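DNA photolyase (Agrobacterium tumefaciens, PDB 4U63) repairs cyclobutane pyrimidine dimers in ultraviolet-damaged DNA, using light, a flavin cofactor (FAD) and a methenyltetrahydrofolate antenna. Local coordinates at residues A[27-32]-A[114-119]; A[54-59]-A[101-106]. All blocks are in the same frame, centred on the assembly; numbering follows the deposited sequence.

How the contacts relate
The chain enters the N-terminal alpha/beta part of the photolyase through strand 27-31, the middle strand of a five-stranded parallel sheet. It then passes helix 41-49 and reaches strand 53-59, which pairs with strand 27-31 on one side. Helix 68-87 and the edge strand 93-96 follow. Helix 99-110 then packs back on strand 53-59, and this closes contact 2. The chain runs directly on into strand 114-118, which pairs with the other side of strand 27-31 and closes contact 1. Contact 2 is therefore nested inside the loop of contact 1. The two touch where V27 O meets I54 N and F31 N meets V56 O.

Contact 1: A[27-32]-A[114-119]; sequences VIVWFR and TVVWNR. With SO4 (sulfate ion), chain D; SO4 (sulfate ion), chain E.
N118 O accepts a nearly straight bond from R32 NH2 at 2.8 Å, and water 2 also donates to it. The oxygen lies in the guanidinium plane, while the donor is tilted 32° from the carbonyl plane. R32 is bent at chi2 and chi3, which folds its guanidinium back over the W117 ring. R32 CZ stands 4.2 Å from the W117 five-membered ring centroid, a cation-pi contact with planes 34° apart. R32 NH2 also forms a salt bridge with D129. Water 1 accepts from R32 NE and N118 N and lies 2.7 Å from W30 O, bridging the strands where they part.

Before this point the strands pair in parallel, 27-31 in the middle of the Rossmann-like sheet and 114-118 beside it. I28 N bonds to T114 O, V116 N to I28 O, and W30 N to V116 O, the last at 3.0 Å. V29 CG2 packs on V116 CG2 at 3.7 Å, on the face covered by helix 41-49. On the other face W30 and W117 form an offset edge-to-face pair, W30 giving the edge, planes at 87°, and their CE3 atoms are 3.5 Å apart. R119 holds two sulfate ions, probably from the crystallisation liquor.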
# COMPACT_ATOMS: atom_id res chain seq x y z
N VAL A 27 -10.41 29.40 2.80
CA VAL A 27 -10.49 28.21 1.98
C VAL A 27 -10.16 27.00 2.85
O VAL A 27 -9.17 27.01 3.61
CB VAL A 27 -9.54 28.29 0.75
CG1 VAL A 27 -8.13 28.72 1.15
CG2 VAL A 27 -9.50 26.95 -0.00
N ILE A 28 -10.99 25.96 2.76
CA ILE A 28 -10.78 24.72 3.48
C ILE A 28 -10.03 23.73 2.60
O ILE A 28 -10.40 23.51 1.45
CB ILE A 28 -12.12 24.12 3.95
CG1 ILE A 28 -12.78 25.06 4.96
CG2 ILE A 28 -11.92 22.73 4.55
CD1 ILE A 28 -14.26 24.85 5.12
N VAL A 29 -8.98 23.13 3.16
CA VAL A 29 -8.24 22.06 2.50
C VAL A 29 -8.51 20.78 3.26
O VAL A 29 -8.07 20.63 4.40
CB VAL A 29 -6.72 22.31 2.48
CG1 VAL A 29 -6.01 21.18 1.74
CG2 VAL A 29 -6.40 23.65 1.83
N TRP A 30 -9.23 19.86 2.63
CA TRP A 30 -9.58 18.59 3.26
C TRP A 30 -8.55 17.52 2.87
O TRP A 30 -8.52 17.11 1.71
CB TRP A 30 -11.01 18.19 2.87
CG TRP A 30 -11.45 16.85 3.40
CD1 TRP A 30 -10.93 16.17 4.48
CD2 TRP A 30 -12.50 16.03 2.87
NE1 TRP A 30 -11.59 14.99 4.64
CE2 TRP A 30 -12.55 14.87 3.67
CE3 TRP A 30 -13.39 16.16 1.80
CZ2 TRP A 30 -13.47 13.84 3.43
CZ3 TRP A 30 -14.30 15.12 1.55
CH2 TRP A 30 -14.34 13.98 2.38
N PHE A 31 -7.72 17.11 3.84
CA PHE A 31 -6.72 16.04 3.70
C PHE A 31 -7.34 14.66 3.95
O PHE A 31 -8.13 14.49 4.88
CB PHE A 31 -5.59 16.22 4.72
CG PHE A 31 -4.59 17.29 4.37
CD1 PHE A 31 -4.80 18.61 4.73
CD2 PHE A 31 -3.42 16.97 3.69
CE1 PHE A 31 -3.86 19.59 4.41
CE2 PHE A 31 -2.49 17.93 3.37
CZ PHE A 31 -2.70 19.25 3.74
N ARG A 32 -6.95 13.69 3.12
CA ARG A 32 -7.36 12.29 3.28
C ARG A 32 -6.12 11.35 3.20
O ARG A 32 -5.48 11.12 4.22
CB ARG A 32 -8.43 11.93 2.24
CG ARG A 32 -9.77 12.67 2.41
CD ARG A 32 -9.81 14.00 1.67
NE ARG A 32 -9.75 13.83 0.23
CZ ARG A 32 -10.76 13.44 -0.54
NH1 ARG A 32 -11.96 13.18 -0.01
NH2 ARG A 32 -10.58 13.30 -1.86
N THR A 114 -14.70 28.22 -0.36
CA THR A 114 -14.13 27.16 -1.18
C THR A 114 -13.68 25.98 -0.33
O THR A 114 -13.15 26.16 0.78
CB THR A 114 -12.92 27.70 -2.00
OG1 THR A 114 -13.35 28.80 -2.81
CG2 THR A 114 -12.31 26.62 -2.91
N VAL A 115 -13.90 24.78 -0.85
CA VAL A 115 -13.32 23.57 -0.31
C VAL A 115 -12.50 22.94 -1.43
O VAL A 115 -13.00 22.79 -2.54
CB VAL A 115 -14.36 22.55 0.16
CG1 VAL A 115 -13.67 21.32 0.76
CG2 VAL A 115 -15.31 23.17 1.18
N VAL A 116 -11.26 22.58 -1.12
CA VAL A 116 -10.42 21.85 -2.05
C VAL A 116 -9.97 20.53 -1.47
O VAL A 116 -9.85 20.37 -0.24
CB VAL A 116 -9.18 22.67 -2.49
CG1 VAL A 116 -9.62 23.93 -3.23
CG2 VAL A 116 -8.28 23.00 -1.31
N TRP A 117 -9.73 19.58 -2.36
CA TRP A 117 -9.11 18.32 -2.00
C TRP A 117 -8.39 17.69 -3.18
O TRP A 117 -8.60 18.05 -4.33
CB TRP A 117 -10.15 17.33 -1.42
CG TRP A 117 -11.31 16.91 -2.34
CD1 TRP A 117 -11.25 16.11 -3.46
CD2 TRP A 117 -12.70 17.22 -2.15
NE1 TRP A 117 -12.51 15.93 -3.99
CE2 TRP A 117 -13.42 16.60 -3.21
CE3 TRP A 117 -13.41 17.97 -1.21
CZ2 TRP A 117 -14.81 16.71 -3.33
CZ3 TRP A 117 -14.79 18.08 -1.33
CH2 TRP A 117 -15.48 17.45 -2.39
N ASN A 118 -7.50 16.76 -2.86
CA ASN A 118 -6.86 15.94 -3.86
C ASN A 118 -7.72 14.73 -4.14
O ASN A 118 -8.20 14.06 -3.21
CB ASN A 118 -5.47 15.54 -3.40
CG ASN A 118 -4.55 16.74 -3.31
OD1 ASN A 118 -4.39 17.47 -4.29
ND2 ASN A 118 -3.97 16.97 -2.15
N ARG A 119 -7.90 14.45 -5.42
CA ARG A 119 -8.72 13.32 -5.86
C ARG A 119 -8.17 12.02 -5.29
O ARG A 119 -6.94 11.86 -5.13
CB ARG A 119 -8.74 13.23 -7.38
CG ARG A 119 -9.48 14.37 -8.04
CD ARG A 119 -9.23 14.39 -9.53
NE ARG A 119 -9.71 15.65 -10.09
CZ ARG A 119 -9.30 16.17 -11.24
NH1 ARG A 119 -8.38 15.56 -12.00
NH2 ARG A 119 -9.82 17.33 -11.64
S SO4 D . -8.00 18.35 -14.65
O1 SO4 D . -9.36 18.34 -14.10
O2 SO4 D . -7.48 19.73 -14.65
O3 SO4 D . -8.03 17.85 -16.04
O4 SO4 D . -7.11 17.49 -13.84
S SO4 E . -13.24 19.39 -10.26
O1 SO4 E . -14.53 19.75 -10.86
O2 SO4 E . -12.61 20.56 -9.62
O3 SO4 E . -13.49 18.34 -9.25
O4 SO4 E . -12.32 18.90 -11.31
O HOH W 1 -7.46 15.59 -0.20
O HOH W 2 -6.82 12.48 -0.99

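Contact 2: A[54-59]-A[101-106]; sequences IPVYIR and RILRDL. With SO4 (sulfate ion), chain O.
I58 and I102 lie alongside each other, running opposite ways, and make the tight part of this contact. I58 CG2 meets I102 CD1 at 3.7 Å, and I58 CD1 meets I102 CG2 at 3.8 Å, so both branches of each side chain are used. With chi1 at -61°, I58 CG1 stands anti to the carbonyl carbon, and its extended arm also carries I58 CD1 to L103 CG at 4.2 Å. Further back along the strand, V56 CG2 and L106 CD1 meet tip to tip at 3.8 Å. V56 CG1 to L103 CD2 is looser, at 4.4 Å. All five residues are buried and apolar.

The solvent side of the helix is polar. R101 NH1 forms a salt bridge with D105 OD2 at 3.1 Å, one turn on, from above the carboxylate plane. R101 NE and NH2 both bond to O4 of a sulfate ion, probably from the crystallisation liquor, NH2 at 2.6 Å.

Segment 101-106, part of helix 99-110, runs roughly antiparallel to segment 54-59, their axes at 152°. The helix lies on one face of the sheet, where I28 and W30 of strand 27-31 extend the apolar surface, while Y57 packs on L74 and L78 of helix 68-87.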
# COMPACT_ATOMS: atom_id res chain seq x y z
N ILE A 54 -7.58 26.70 5.97
CA ILE A 54 -8.09 25.87 7.06
C ILE A 54 -7.90 24.39 6.69
O ILE A 54 -8.77 23.79 6.04
CB ILE A 54 -9.59 26.13 7.32
CG1 ILE A 54 -9.91 27.64 7.36
CG2 ILE A 54 -10.03 25.43 8.61
CD1 ILE A 54 -9.22 28.41 8.46
N PRO A 55 -6.76 23.79 7.09
CA PRO A 55 -6.56 22.37 6.86
C PRO A 55 -7.38 21.52 7.82
O PRO A 55 -7.39 21.79 9.02
CB PRO A 55 -5.06 22.17 7.11
CG PRO A 55 -4.48 23.53 6.99
CD PRO A 55 -5.52 24.42 7.57
N VAL A 56 -8.04 20.50 7.30
CA VAL A 56 -8.84 19.58 8.11
C VAL A 56 -8.61 18.14 7.66
O VAL A 56 -8.49 17.85 6.47
CB VAL A 56 -10.36 19.93 8.07
CG1 VAL A 56 -10.93 19.83 6.67
CG2 VAL A 56 -11.15 19.06 9.05
N TYR A 57 -8.53 17.24 8.64
CA TYR A 57 -8.56 15.81 8.39
C TYR A 57 -9.78 15.26 9.13
O TYR A 57 -9.93 15.49 10.34
CB TYR A 57 -7.29 15.10 8.88
CG TYR A 57 -7.35 13.61 8.61
CD1 TYR A 57 -7.96 12.75 9.51
CD2 TYR A 57 -6.83 13.07 7.44
CE1 TYR A 57 -8.05 11.40 9.27
CE2 TYR A 57 -6.91 11.70 7.19
CZ TYR A 57 -7.52 10.87 8.12
OH TYR A 57 -7.64 9.51 7.92
N ILE A 58 -10.62 14.55 8.40
CA ILE A 58 -11.85 14.00 8.91
C ILE A 58 -11.74 12.48 9.02
O ILE A 58 -11.32 11.79 8.09
CB ILE A 58 -13.04 14.36 7.99
CG1 ILE A 58 -13.20 15.89 7.93
CG2 ILE A 58 -14.34 13.71 8.46
CD1 ILE A 58 -14.18 16.38 6.89
N ARG A 59 -12.14 11.97 10.18
CA ARG A 59 -12.27 10.54 10.40
C ARG A 59 -13.65 10.16 9.85
O ARG A 59 -14.67 10.36 10.51
CB ARG A 59 -12.12 10.24 11.89
CG ARG A 59 -11.81 8.81 12.25
CD ARG A 59 -11.09 8.73 13.59
NE ARG A 59 -11.85 9.36 14.69
CZ ARG A 59 -12.08 8.82 15.89
NH1 ARG A 59 -11.60 7.62 16.22
NH2 ARG A 59 -12.79 9.50 16.79
N ARG A 101 -21.56 17.28 7.11
CA ARG A 101 -21.91 18.03 8.31
C ARG A 101 -20.69 18.80 8.85
O ARG A 101 -20.79 19.97 9.20
CB ARG A 101 -22.49 17.09 9.38
CG ARG A 101 -23.29 17.75 10.50
CD ARG A 101 -22.41 18.20 11.66
NE ARG A 101 -21.62 17.10 12.22
CZ ARG A 101 -20.48 17.25 12.92
NH1 ARG A 101 -19.96 18.46 13.16
NH2 ARG A 101 -19.85 16.17 13.37
N ILE A 102 -19.54 18.13 8.90
CA ILE A 102 -18.30 18.76 9.39
C ILE A 102 -17.88 19.92 8.49
O ILE A 102 -17.55 21.01 8.98
CB ILE A 102 -17.16 17.73 9.52
CG1 ILE A 102 -17.41 16.84 10.73
CG2 ILE A 102 -15.79 18.41 9.65
CD1 ILE A 102 -16.69 15.52 10.66
N LEU A 103 -17.91 19.70 7.18
CA LEU A 103 -17.51 20.74 6.24
C LEU A 103 -18.47 21.93 6.28
O LEU A 103 -18.03 23.07 6.28
CB LEU A 103 -17.38 20.17 4.83
CG LEU A 103 -16.19 19.23 4.62
CD1 LEU A 103 -16.30 18.54 3.28
CD2 LEU A 103 -14.85 19.96 4.72
N ARG A 104 -19.77 21.67 6.33
CA ARG A 104 -20.76 22.75 6.45
C ARG A 104 -20.58 23.56 7.72
O ARG A 104 -20.70 24.79 7.70
CB ARG A 104 -22.18 22.19 6.38
CG ARG A 104 -22.62 21.80 4.99
CD ARG A 104 -24.03 21.23 5.03
NE ARG A 104 -24.48 20.74 3.73
CZ ARG A 104 -24.92 21.51 2.73
NH1 ARG A 104 -24.96 22.84 2.86
NH2 ARG A 104 -25.32 20.95 1.59
N ASP A 105 -20.28 22.88 8.83
CA ASP A 105 -20.03 23.56 10.09
C ASP A 105 -18.76 24.42 10.02
O ASP A 105 -18.76 25.56 10.49
CB ASP A 105 -19.94 22.56 11.25
CG ASP A 105 -21.30 21.95 11.60
OD1 ASP A 105 -22.31 22.21 10.91
OD2 ASP A 105 -21.34 21.19 12.59
N LEU A 106 -17.68 23.89 9.43
CA LEU A 106 -16.45 24.68 9.22
C LEU A 106 -16.68 25.89 8.32
O LEU A 106 -16.18 26.97 8.59
CB LEU A 106 -15.32 23.82 8.62
CG LEU A 106 -14.60 22.89 9.59
CD1 LEU A 106 -13.69 21.94 8.83
CD2 LEU A 106 -13.79 23.68 10.61
S SO4 O . -22.39 13.26 12.72
O1 SO4 O . -23.47 13.72 11.83
O2 SO4 O . -22.82 13.37 14.13
O3 SO4 O . -22.07 11.85 12.43
O4 SO4 O . -21.18 14.08 12.49